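Local coordinates for protein CT398 (Chlamydia trachomatis, PDB 4ILO) that is of unknown function but, with a long coiled-coil hairpin and a zinc ribbon that holds a zinc ion, may bind DNA or RNA, at residues V194-I197 and C202-C205; L223-C226 and R231-Y234. All coordinates share one frame; numbering follows the deposited sequence.

Contact 1: residues V194-I197 and C202-C205; sequences VVPI and CSGC. With ZN (zinc ion), chain C.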
loop_
_atom_site.group_PDB
_atom_site.type_symbol
_atom_site.label_atom_id
_atom_site.label_comp_id
_atom_site.label_asym_id
_atom_site.label_seq_id
_atom_site.Cartn_x
_atom_site.Cartn_y
_atom_site.Cartn_z
ATOM N N VAL A 194 -1.752 32.832 -14.693
ATOM C CA VAL A 194 -2.019 33.953 -15.596
ATOM C C VAL A 194 -3.529 34.066 -15.643
ATOM O O VAL A 194 -4.200 33.217 -16.244
ATOM C CB VAL A 194 -1.441 33.708 -16.996
ATOM C CG1 VAL A 194 -1.617 34.985 -17.890
ATOM C CG2 VAL A 194 0.019 33.337 -16.916
ATOM N N VAL A 195 -4.082 35.065 -14.962
ATOM C CA VAL A 195 -5.526 35.060 -14.704
ATOM C C VAL A 195 -6.146 36.408 -15.045
ATOM O O VAL A 195 -5.481 37.449 -14.927
ATOM C CB VAL A 195 -5.838 34.718 -13.233
ATOM C CG1 VAL A 195 -5.294 33.301 -12.862
ATOM C CG2 VAL A 195 -5.335 35.833 -12.281
ATOM N N PRO A 196 -7.405 36.453 -15.468
ATOM C CA PRO A 196 -7.997 37.735 -15.859
ATOM C C PRO A 196 -8.626 38.453 -14.664
ATOM O O PRO A 196 -8.894 37.860 -13.604
ATOM C CB PRO A 196 -9.048 37.322 -16.901
ATOM C CG PRO A 196 -9.504 35.930 -16.428
ATOM C CD PRO A 196 -8.278 35.297 -15.776
ATOM N N ILE A 197 -8.787 39.770 -14.845
ATOM C CA ILE A 197 -9.629 40.598 -13.979
ATOM C C ILE A 197 -11.086 40.198 -14.189
ATOM O O ILE A 197 -11.597 40.271 -15.313
ATOM C CB ILE A 197 -9.478 42.088 -14.329
ATOM C CG1 ILE A 197 -8.019 42.539 -14.438
ATOM C CG2 ILE A 197 -10.254 42.946 -13.314
ATOM C CD1 ILE A 197 -7.417 42.848 -13.145
ATOM N N CYS A 202 -8.976 40.201 -8.607
ATOM C CA CYS A 202 -8.098 39.153 -9.114
ATOM C C CYS A 202 -8.878 37.850 -9.095
ATOM O O CYS A 202 -9.434 37.482 -8.061
ATOM C CB CYS A 202 -6.866 39.044 -8.218
ATOM S SG CYS A 202 -5.748 37.683 -8.593
ATOM N N SER A 203 -8.961 37.167 -10.232
ATOM C CA SER A 203 -9.726 35.932 -10.258
ATOM C C SER A 203 -8.937 34.763 -9.691
ATOM O O SER A 203 -9.510 33.707 -9.440
ATOM C CB SER A 203 -10.240 35.646 -11.668
ATOM O OG SER A 203 -9.206 35.240 -12.522
ATOM N N GLY A 204 -7.643 34.942 -9.462
ATOM C CA GLY A 204 -6.848 33.966 -8.746
ATOM C C GLY A 204 -7.081 33.949 -7.242
ATOM O O GLY A 204 -7.220 32.872 -6.657
ATOM N N CYS A 205 -7.124 35.118 -6.597
ATOM C CA CYS A 205 -7.255 35.190 -5.142
ATOM C C CYS A 205 -8.522 35.900 -4.685
ATOM O O CYS A 205 -8.854 35.826 -3.498
ATOM C CB CYS A 205 -6.016 35.878 -4.527
ATOM S SG CYS A 205 -5.875 37.706 -4.767
HETATM ZN ZN ZN C . -4.506 37.753 -6.663
#
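Val195 is the first residue of 194-197 to touch 202-205, and it does so with its CB and one methyl. Its CA–CB bond points toward the loop. Val195 CB comes to 3.5 Å from Ser203 OG. CG2 lies between the backbone N and the carbonyl carbon (chi1 -60°). Val195 CG2 reaches into the zinc loop, 3.8 Å from Gly204 N and 4.1 Å from Cys202 SG. The methyl is thus an apolar neighbour of a metal-bound sulfur.

The CB of Pro196 is directed away from the loop, but CD of its ring and its carbonyl oxygen both meet Ser203. Ser203 OG donates a hydrogen bond to Pro196 O at 2.9 Å. The donor lies in the carbonyl plane, on a lone pair, with a C=O...OG angle of 142°. Ser203 chi1 of 72° turns OG back to the strand. The same Pro196 O takes a second, weak bond from Ser203 N at 3.4 Å, so one residue grips it twice. Pro196 CD also lies 3.4 Å from Ser203 OG.

The loop is the first CxxC knuckle of a C4-type zinc ribbon, and strand 194-198 packs beside it. Cys202 SG and Cys205 SG each bind zinc at 2.3 Å, and Cys226 and Cys229 complete the site. Cys205 N donates to Cys202 SG, a bond within the knuckle that would probably temper the charge on the thiolate.

Ile197 pairs with Cys202 as an antiparallel non-hydrogen-bonded bridge, with a CA–CA distance of 5.3 Å. Both side chains lie on the same face of the sheet, where both also touch Leu233.

Contact 2: residues L223-C226 and R231-Y234; sequences LVFC and RILY. With ZN (zinc ion), chain C; EDO (1,2-ethanediol), chain D.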
loop_
_atom_site.group_PDB
_atom_site.type_symbol
_atom_site.label_atom_id
_atom_site.label_comp_id
_atom_site.label_asym_id
_atom_site.label_seq_id
_atom_site.Cartn_x
_atom_site.Cartn_y
_atom_site.Cartn_z
ATOM N N LEU A 223 4.122 43.547 -17.975
ATOM C CA LEU A 223 3.559 42.502 -17.104
ATOM C C LEU A 223 3.141 43.133 -15.790
ATOM O O LEU A 223 3.943 43.825 -15.152
ATOM C CB LEU A 223 4.572 41.402 -16.854
ATOM C CG LEU A 223 4.935 40.482 -18.018
ATOM C CD1 LEU A 223 5.871 39.370 -17.525
ATOM C CD2 LEU A 223 3.690 39.903 -18.641
ATOM N N VAL A 224 1.868 42.955 -15.422
ATOM C CA VAL A 224 1.322 43.461 -14.169
ATOM C C VAL A 224 0.855 42.273 -13.328
ATOM O O VAL A 224 0.135 41.401 -13.825
ATOM C CB VAL A 224 0.149 44.428 -14.412
ATOM C CG1 VAL A 224 -0.397 44.937 -13.083
ATOM C CG2 VAL A 224 0.605 45.638 -15.325
ATOM N N PHE A 225 1.217 42.288 -12.039
ATOM C CA PHE A 225 0.998 41.196 -11.100
ATOM C C PHE A 225 0.030 41.636 -10.012
ATOM O O PHE A 225 0.017 42.809 -9.613
ATOM C CB PHE A 225 2.319 40.835 -10.429
ATOM C CG PHE A 225 3.410 40.606 -11.393
ATOM C CD1 PHE A 225 3.463 39.424 -12.111
ATOM C CD2 PHE A 225 4.362 41.599 -11.631
ATOM C CE1 PHE A 225 4.490 39.203 -13.016
ATOM C CE2 PHE A 225 5.390 41.410 -12.561
ATOM C CZ PHE A 225 5.457 40.214 -13.257
ATOM N N CYS A 226 -0.787 40.685 -9.543
ATOM C CA CYS A 226 -1.673 40.944 -8.419
ATOM C C CYS A 226 -0.843 41.357 -7.206
ATOM O O CYS A 226 0.139 40.686 -6.847
ATOM C CB CYS A 226 -2.472 39.669 -8.071
ATOM S SG CYS A 226 -3.636 39.907 -6.694
ATOM N N ARG A 231 0.145 36.593 -8.870
ATOM C CA ARG A 231 -0.171 36.075 -10.186
ATOM C C ARG A 231 -0.136 37.190 -11.236
ATOM O O ARG A 231 -0.313 38.369 -10.924
ATOM C CB ARG A 231 -1.566 35.474 -10.186
ATOM C CG ARG A 231 -1.689 34.198 -9.313
ATOM C CD ARG A 231 -3.066 33.600 -9.476
ATOM N NE ARG A 231 -3.138 32.224 -8.973
ATOM C CZ ARG A 231 -3.274 31.906 -7.693
ATOM N NH1 ARG A 231 -3.321 32.851 -6.766
ATOM N NH2 ARG A 231 -3.341 30.625 -7.335
ATOM N N ILE A 232 0.058 36.790 -12.495
ATOM C CA ILE A 232 0.017 37.721 -13.636
ATOM C C ILE A 232 -1.438 38.024 -13.983
ATOM O O ILE A 232 -2.229 37.104 -14.218
ATOM C CB ILE A 232 0.728 37.104 -14.853
ATOM C CG1 ILE A 232 2.219 36.946 -14.570
ATOM C CG2 ILE A 232 0.469 37.952 -16.119
ATOM C CD1 ILE A 232 2.895 35.871 -15.387
ATOM N N LEU A 233 -1.790 39.312 -14.048
ATOM C CA LEU A 233 -3.151 39.725 -14.376
ATOM C C LEU A 233 -3.214 40.242 -15.815
ATOM O O LEU A 233 -2.272 40.866 -16.327
ATOM C CB LEU A 233 -3.625 40.855 -13.449
ATOM C CG LEU A 233 -3.943 40.629 -11.966
ATOM C CD1 LEU A 233 -4.074 41.953 -11.250
ATOM C CD2 LEU A 233 -5.261 39.807 -11.781
ATOM N N TYR A 234 -4.362 40.023 -16.453
ATOM C CA TYR A 234 -4.564 40.500 -17.810
ATOM C C TYR A 234 -6.033 40.860 -17.983
ATOM O O TYR A 234 -6.883 40.512 -17.162
ATOM C CB TYR A 234 -4.114 39.471 -18.851
ATOM C CG TYR A 234 -5.072 38.294 -19.000
ATOM C CD1 TYR A 234 -4.923 37.146 -18.218
ATOM C CD2 TYR A 234 -6.116 38.321 -19.932
ATOM C CE1 TYR A 234 -5.785 36.037 -18.343
ATOM C CE2 TYR A 234 -6.993 37.205 -20.076
ATOM C CZ TYR A 234 -6.820 36.077 -19.272
ATOM O OH TYR A 234 -7.660 34.993 -19.383
HETATM ZN ZN ZN C . -4.506 37.753 -6.663
HETATM C C1 EDO D . -1.035 43.319 -18.321
HETATM O O1 EDO D . -1.911 43.385 -19.451
HETATM C C2 EDO D . -0.281 42.004 -18.417
HETATM O O2 EDO D . 0.222 41.720 -17.111
#
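Leu233 fits its CD1 methyl against the backbone of Cys226, 3.8 Å from Cys226 CA. CG stands anti to the carbonyl carbon (chi1 -71°), and the branch runs beside the cysteine. Leu233 N also donates a nearly straight hydrogen bond to Val224 O at 2.8 Å, with an N-H...O angle of 170°.

Ile232 and Phe225 run alongside each other on one face of the hairpin. Ile232 CG1 is 3.6 Å from Phe225 CE1, in an oblique approach to the ring. The two residues form an antiparallel non-hydrogen-bonded pair with CA atoms 4.4 Å apart. Leu178 and Val181 of helix 176-189 also touch Ile232.

The two strands are the beta hairpin of the zinc ribbon, and its turn holds part of the metal site. Cys226 N is bonded to Arg231 O at 2.7 Å, which ties the cysteine to the residue just before strand 232-234. Cys226 SG, anti to the backbone N (chi1 -179°), binds zinc at 2.3 Å with Cys202, Cys205 and Cys229. At the other end, a 1,2-ethanediol, probably from the crystallisation liquor, bridges the strands. Its O2 accepts from Val224 N and donates to Leu233 O.

Contact 1 comes first along the chain and is complete before contact 2 begins, and their centres lie about 8 Å apart. Both belong to one mixed sheet, in the order 201-202, 194-198, 232-234, 224-225. The middle strands 194-198 and 232-234 run parallel and join the two contacts. Val195 N lies 2.9 Å from Ile232 O and Ile197 N 3.1 Å from Tyr234 O, both probable hydrogen bonds. Helix 211-219 comes between the contacts in sequence. The zinc ion is the second junction: contact 1 supplies Cys202 and Cys205, and contact 2 supplies Cys226. The shared sheet and zinc hold the two contacts together in the zinc ribbon, at one end of the long coiled coil.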